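Local atomic coordinates of uncharacterized ACR, COG1565 superfamily (Burkholderia thailandensis, PDB entry 4F3N), a protein that is of unknown function but has a methyltransferase fold that binds S-adenosyl-L-homocysteine, and may methylate protein arginine residues. Residues S118-A130 against K150-V164. Residues are numbered along the deposited sequence; the frame is centred on the assembly and turned at random.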
loop_
_atom_site.group_PDB
_atom_site.type_symbol
_atom_site.label_atom_id
_atom_site.label_comp_id
_atom_site.label_asym_id
_atom_site.label_seq_id
_atom_site.Cartn_x
_atom_site.Cartn_y
_atom_site.Cartn_z
ATOM N N SER A 118 -5.491 -0.108 -14.397
ATOM C CA SER A 118 -4.226 0.583 -14.415
ATOM C C SER A 118 -4.083 1.638 -15.519
ATOM O O SER A 118 -3.641 2.703 -15.197
ATOM C CB SER A 118 -3.055 -0.404 -14.382
ATOM O OG SER A 118 -3.261 -1.256 -13.261
ATOM N N PRO A 119 -4.473 1.336 -16.800
ATOM C CA PRO A 119 -4.499 2.384 -17.872
ATOM C C PRO A 119 -5.262 3.692 -17.606
ATOM O O PRO A 119 -4.683 4.747 -17.723
ATOM C CB PRO A 119 -5.134 1.661 -19.078
ATOM C CG PRO A 119 -4.703 0.240 -18.891
ATOM C CD PRO A 119 -4.702 -0.003 -17.378
ATOM N N LEU A 120 -6.538 3.634 -17.278
ATOM C CA LEU A 120 -7.295 4.854 -17.074
ATOM C C LEU A 120 -6.783 5.544 -15.793
ATOM O O LEU A 120 -6.693 6.773 -15.710
ATOM C CB LEU A 120 -8.760 4.500 -16.954
ATOM C CG LEU A 120 -9.628 5.694 -16.762
ATOM C CD1 LEU A 120 -9.774 6.444 -18.079
ATOM C CD2 LEU A 120 -10.969 5.220 -16.231
ATOM N N PHE A 121 -6.464 4.729 -14.793
ATOM C CA PHE A 121 -5.901 5.216 -13.548
ATOM C C PHE A 121 -4.601 5.963 -13.782
ATOM O O PHE A 121 -4.455 7.124 -13.356
ATOM C CB PHE A 121 -5.738 4.083 -12.529
ATOM C CG PHE A 121 -5.154 4.538 -11.235
ATOM C CD1 PHE A 121 -5.966 5.037 -10.223
ATOM C CD2 PHE A 121 -3.788 4.436 -11.006
ATOM C CE1 PHE A 121 -5.430 5.458 -9.014
ATOM C CE2 PHE A 121 -3.217 4.860 -9.801
ATOM C CZ PHE A 121 -4.040 5.364 -8.791
ATOM N N ALA A 122 -3.677 5.339 -14.516
ATOM C CA ALA A 122 -2.388 5.972 -14.782
ATOM C C ALA A 122 -2.537 7.246 -15.635
ATOM O O ALA A 122 -1.835 8.241 -15.423
ATOM C CB ALA A 122 -1.460 4.978 -15.481
ATOM N N GLN A 123 -3.417 7.210 -16.635
ATOM C CA GLN A 123 -3.661 8.387 -17.449
ATOM C C GLN A 123 -4.088 9.591 -16.608
ATOM O O GLN A 123 -3.695 10.705 -16.861
ATOM C CB GLN A 123 -4.726 8.117 -18.497
ATOM C CG GLN A 123 -4.288 7.213 -19.624
ATOM C CD GLN A 123 -5.404 7.146 -20.649
ATOM O OE1 GLN A 123 -6.460 6.560 -20.401
ATOM N NE2 GLN A 123 -5.229 7.864 -21.745
ATOM N N THR A 124 -4.936 9.334 -15.623
ATOM C CA THR A 124 -5.417 10.379 -14.761
ATOM C C THR A 124 -4.362 10.811 -13.780
ATOM O O THR A 124 -4.173 12.005 -13.587
ATOM C CB THR A 124 -6.692 9.925 -14.024
ATOM O OG1 THR A 124 -7.648 9.508 -15.011
ATOM C CG2 THR A 124 -7.281 11.096 -13.159
ATOM N N LEU A 125 -3.694 9.853 -13.138
ATOM C CA LEU A 125 -2.620 10.183 -12.161
ATOM C C LEU A 125 -1.504 11.013 -12.791
ATOM O O LEU A 125 -0.874 11.794 -12.120
ATOM C CB LEU A 125 -2.038 8.907 -11.555
ATOM C CG LEU A 125 -0.897 8.969 -10.555
ATOM C CD1 LEU A 125 -1.341 9.760 -9.327
ATOM C CD2 LEU A 125 -0.450 7.524 -10.182
ATOM N N ALA A 126 -1.242 10.775 -14.084
ATOM C CA ALA A 126 -0.214 11.503 -14.825
ATOM C C ALA A 126 -0.394 13.011 -14.714
ATOM O O ALA A 126 0.577 13.785 -14.710
ATOM C CB ALA A 126 -0.153 11.022 -16.299
ATOM N N ARG A 127 -1.637 13.478 -14.599
ATOM C CA ARG A 127 -1.853 14.927 -14.507
ATOM C C ARG A 127 -1.305 15.602 -13.247
ATOM O O ARG A 127 -0.455 16.499 -13.355
ATOM C CB ARG A 127 -3.303 15.256 -14.795
ATOM C CG ARG A 127 -3.586 14.897 -16.251
ATOM C CD ARG A 127 -5.029 14.961 -16.669
ATOM N NE ARG A 127 -5.152 14.418 -18.036
ATOM C CZ ARG A 127 -6.227 14.546 -18.800
ATOM N NH1 ARG A 127 -7.307 15.190 -18.349
ATOM N NH2 ARG A 127 -6.219 14.021 -20.029
ATOM N N PRO A 128 -1.746 15.161 -12.054
ATOM C CA PRO A 128 -1.056 15.687 -10.857
ATOM C C PRO A 128 0.417 15.324 -10.747
ATOM O O PRO A 128 1.184 16.103 -10.173
ATOM C CB PRO A 128 -1.878 15.110 -9.676
ATOM C CG PRO A 128 -2.662 13.960 -10.267
ATOM C CD PRO A 128 -2.853 14.240 -11.722
ATOM N N VAL A 129 0.856 14.186 -11.268
ATOM C CA VAL A 129 2.280 13.892 -11.283
ATOM C C VAL A 129 3.023 14.954 -12.103
ATOM O O VAL A 129 4.001 15.523 -11.653
ATOM C CB VAL A 129 2.565 12.470 -11.774
ATOM C CG1 VAL A 129 4.062 12.205 -12.015
ATOM C CG2 VAL A 129 2.036 11.498 -10.703
ATOM N N ALA A 130 2.523 15.254 -13.284
ATOM C CA ALA A 130 3.159 16.289 -14.125
ATOM C C ALA A 130 3.123 17.664 -13.435
ATOM O O ALA A 130 4.109 18.421 -13.448
ATOM C CB ALA A 130 2.489 16.317 -15.500
ATOM N N LYS A 150 2.455 -2.598 -14.309
ATOM C CA LYS A 150 1.351 -1.999 -15.106
ATOM C C LYS A 150 1.195 -0.500 -14.893
ATOM O O LYS A 150 0.992 0.275 -15.854
ATOM C CB LYS A 150 0.031 -2.700 -14.819
ATOM C CG LYS A 150 -0.043 -4.104 -15.330
ATOM C CD LYS A 150 -1.456 -4.633 -15.125
ATOM C CE LYS A 150 -1.536 -6.146 -15.235
ATOM N NZ LYS A 150 -1.083 -6.600 -16.575
ATOM N N LEU A 151 1.314 -0.047 -13.655
ATOM C CA LEU A 151 1.225 1.394 -13.393
ATOM C C LEU A 151 2.399 2.148 -13.994
ATOM O O LEU A 151 2.222 3.216 -14.560
ATOM C CB LEU A 151 1.142 1.679 -11.893
ATOM C CG LEU A 151 1.041 3.164 -11.499
ATOM C CD1 LEU A 151 -0.211 3.774 -12.059
ATOM C CD2 LEU A 151 0.950 3.327 -9.969
ATOM N N ALA A 152 3.609 1.578 -13.884
ATOM C CA ALA A 152 4.795 2.222 -14.438
ATOM C C ALA A 152 4.619 2.381 -15.947
ATOM O O ALA A 152 4.879 3.464 -16.488
ATOM C CB ALA A 152 6.079 1.395 -14.125
ATOM N N ALA A 153 4.204 1.316 -16.636
ATOM C CA ALA A 153 4.041 1.396 -18.090
ATOM C C ALA A 153 3.007 2.464 -18.451
ATOM O O ALA A 153 3.232 3.294 -19.361
ATOM C CB ALA A 153 3.664 0.046 -18.668
ATOM N N GLY A 154 1.903 2.503 -17.687
ATOM C CA GLY A 154 0.834 3.460 -17.918
ATOM C C GLY A 154 1.260 4.880 -17.637
ATOM O O GLY A 154 0.889 5.803 -18.383
ATOM N N LEU A 155 2.001 5.081 -16.551
ATOM C CA LEU A 155 2.364 6.437 -16.117
ATOM C C LEU A 155 3.458 6.993 -17.056
ATOM O O LEU A 155 3.432 8.156 -17.485
ATOM C CB LEU A 155 2.827 6.396 -14.667
ATOM C CG LEU A 155 2.903 7.667 -13.857
ATOM C CD1 LEU A 155 1.622 8.515 -13.928
ATOM C CD2 LEU A 155 3.158 7.277 -12.370
ATOM N N LEU A 156 4.377 6.128 -17.423
ATOM C CA LEU A 156 5.431 6.517 -18.361
ATOM C C LEU A 156 4.820 6.968 -19.688
ATOM O O LEU A 156 5.155 8.036 -20.247
ATOM C CB LEU A 156 6.367 5.327 -18.628
ATOM C CG LEU A 156 7.628 5.238 -17.833
ATOM C CD1 LEU A 156 8.363 3.959 -18.198
ATOM C CD2 LEU A 156 8.511 6.468 -18.152
ATOM N N THR A 157 3.936 6.127 -20.216
ATOM C CA THR A 157 3.290 6.406 -21.482
ATOM C C THR A 157 2.428 7.679 -21.436
ATOM O O THR A 157 2.488 8.586 -22.322
ATOM C CB THR A 157 2.443 5.185 -21.920
ATOM O OG1 THR A 157 3.334 4.090 -22.152
ATOM C CG2 THR A 157 1.739 5.447 -23.242
ATOM N N ALA A 158 1.689 7.813 -20.358
ATOM C CA ALA A 158 0.781 8.946 -20.241
ATOM C C ALA A 158 1.554 10.242 -20.056
ATOM O O ALA A 158 1.171 11.279 -20.646
ATOM C CB ALA A 158 -0.229 8.739 -19.116
ATOM N N LEU A 159 2.584 10.233 -19.214
ATOM C CA LEU A 159 3.392 11.426 -19.055
ATOM C C LEU A 159 4.028 11.873 -20.389
ATOM O O LEU A 159 4.002 13.056 -20.747
ATOM C CB LEU A 159 4.471 11.258 -17.999
ATOM C CG LEU A 159 4.011 11.279 -16.539
ATOM C CD1 LEU A 159 5.120 10.651 -15.645
ATOM C CD2 LEU A 159 3.578 12.680 -16.079
ATOM N N ALA A 160 4.609 10.917 -21.088
ATOM C CA ALA A 160 5.231 11.215 -22.405
ATOM C C ALA A 160 4.213 11.781 -23.367
ATOM O O ALA A 160 4.501 12.741 -24.110
ATOM C CB ALA A 160 5.865 9.968 -22.974
ATOM N N ALA A 161 3.015 11.207 -23.376
ATOM C CA ALA A 161 1.931 11.691 -24.271
ATOM C C ALA A 161 1.525 13.139 -23.988
ATOM O O ALA A 161 1.078 13.839 -24.893
ATOM C CB ALA A 161 0.703 10.750 -24.212
ATOM N N LEU A 162 1.631 13.546 -22.723
ATOM C CA LEU A 162 1.375 14.899 -22.227
ATOM C C LEU A 162 2.586 15.850 -22.340
ATOM O O LEU A 162 2.488 17.012 -21.953
ATOM C CB LEU A 162 0.927 14.865 -20.744
ATOM C CG LEU A 162 -0.439 14.249 -20.554
ATOM C CD1 LEU A 162 -0.717 14.000 -19.068
ATOM C CD2 LEU A 162 -1.552 15.074 -21.218
ATOM N N GLY A 163 3.670 15.376 -22.938
ATOM C CA GLY A 163 4.838 16.249 -23.215
ATOM C C GLY A 163 5.896 16.209 -22.153
ATOM O O GLY A 163 6.825 17.013 -22.159
ATOM N N VAL A 164 5.784 15.256 -21.227
ATOM C CA VAL A 164 6.713 15.160 -20.071
ATOM C C VAL A 164 7.587 13.944 -20.199
ATOM O O VAL A 164 7.137 12.836 -19.988
ATOM C CB VAL A 164 5.959 15.100 -18.732
ATOM C CG1 VAL A 164 6.922 14.932 -17.549
ATOM C CG2 VAL A 164 5.109 16.352 -18.573
#
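L151 and L155 both carry CG anti to the backbone N (chi1 -180° for L151), which carries their side chains over to helix 118-130 with the CD1 methyls leading. CD1 of L151 meets the F121 ring at its edge, in the ring plane, 3.8 Å from F121 CD2, and also touches the methyl of A122. One turn on, L155 CD1 lies against the backbone of A126, 3.6 Å from its CA. L159 is turned differently, CG anti to its carbonyl carbon and beside the backbone N (chi1 -74°); its CD2 reaches A130 CB at 3.8 Å, and V129 crosses it at about a right angle.

Small residues let the backbones close in between these leucines. A122 CB sits 3.5 Å from the carbonyl carbon of G154, where G154 has no side chain to hold the helices apart, and A126 CB and A158 CB are 3.6 Å apart. The axes therefore approach to 8.0 Å, crossing at -50°. At the far end L162 CD1 rests on A126 CB and on CG of R127, just before a Schellman motif at G163 turns the chain so that V164 CG2 meets A130.

The other side of helix 118-130 packs on helices 363-369 and 372-376. Helix 150-161 follows strand 140-144 and a glycine-rich turn, and L151 borders N214, an S-adenosyl-L-homocysteine-binding residue: a strand-turn-helix beside the cofactor site, consistent with the Rossmann-like fold of S-adenosylmethionine-dependent methyltransferases.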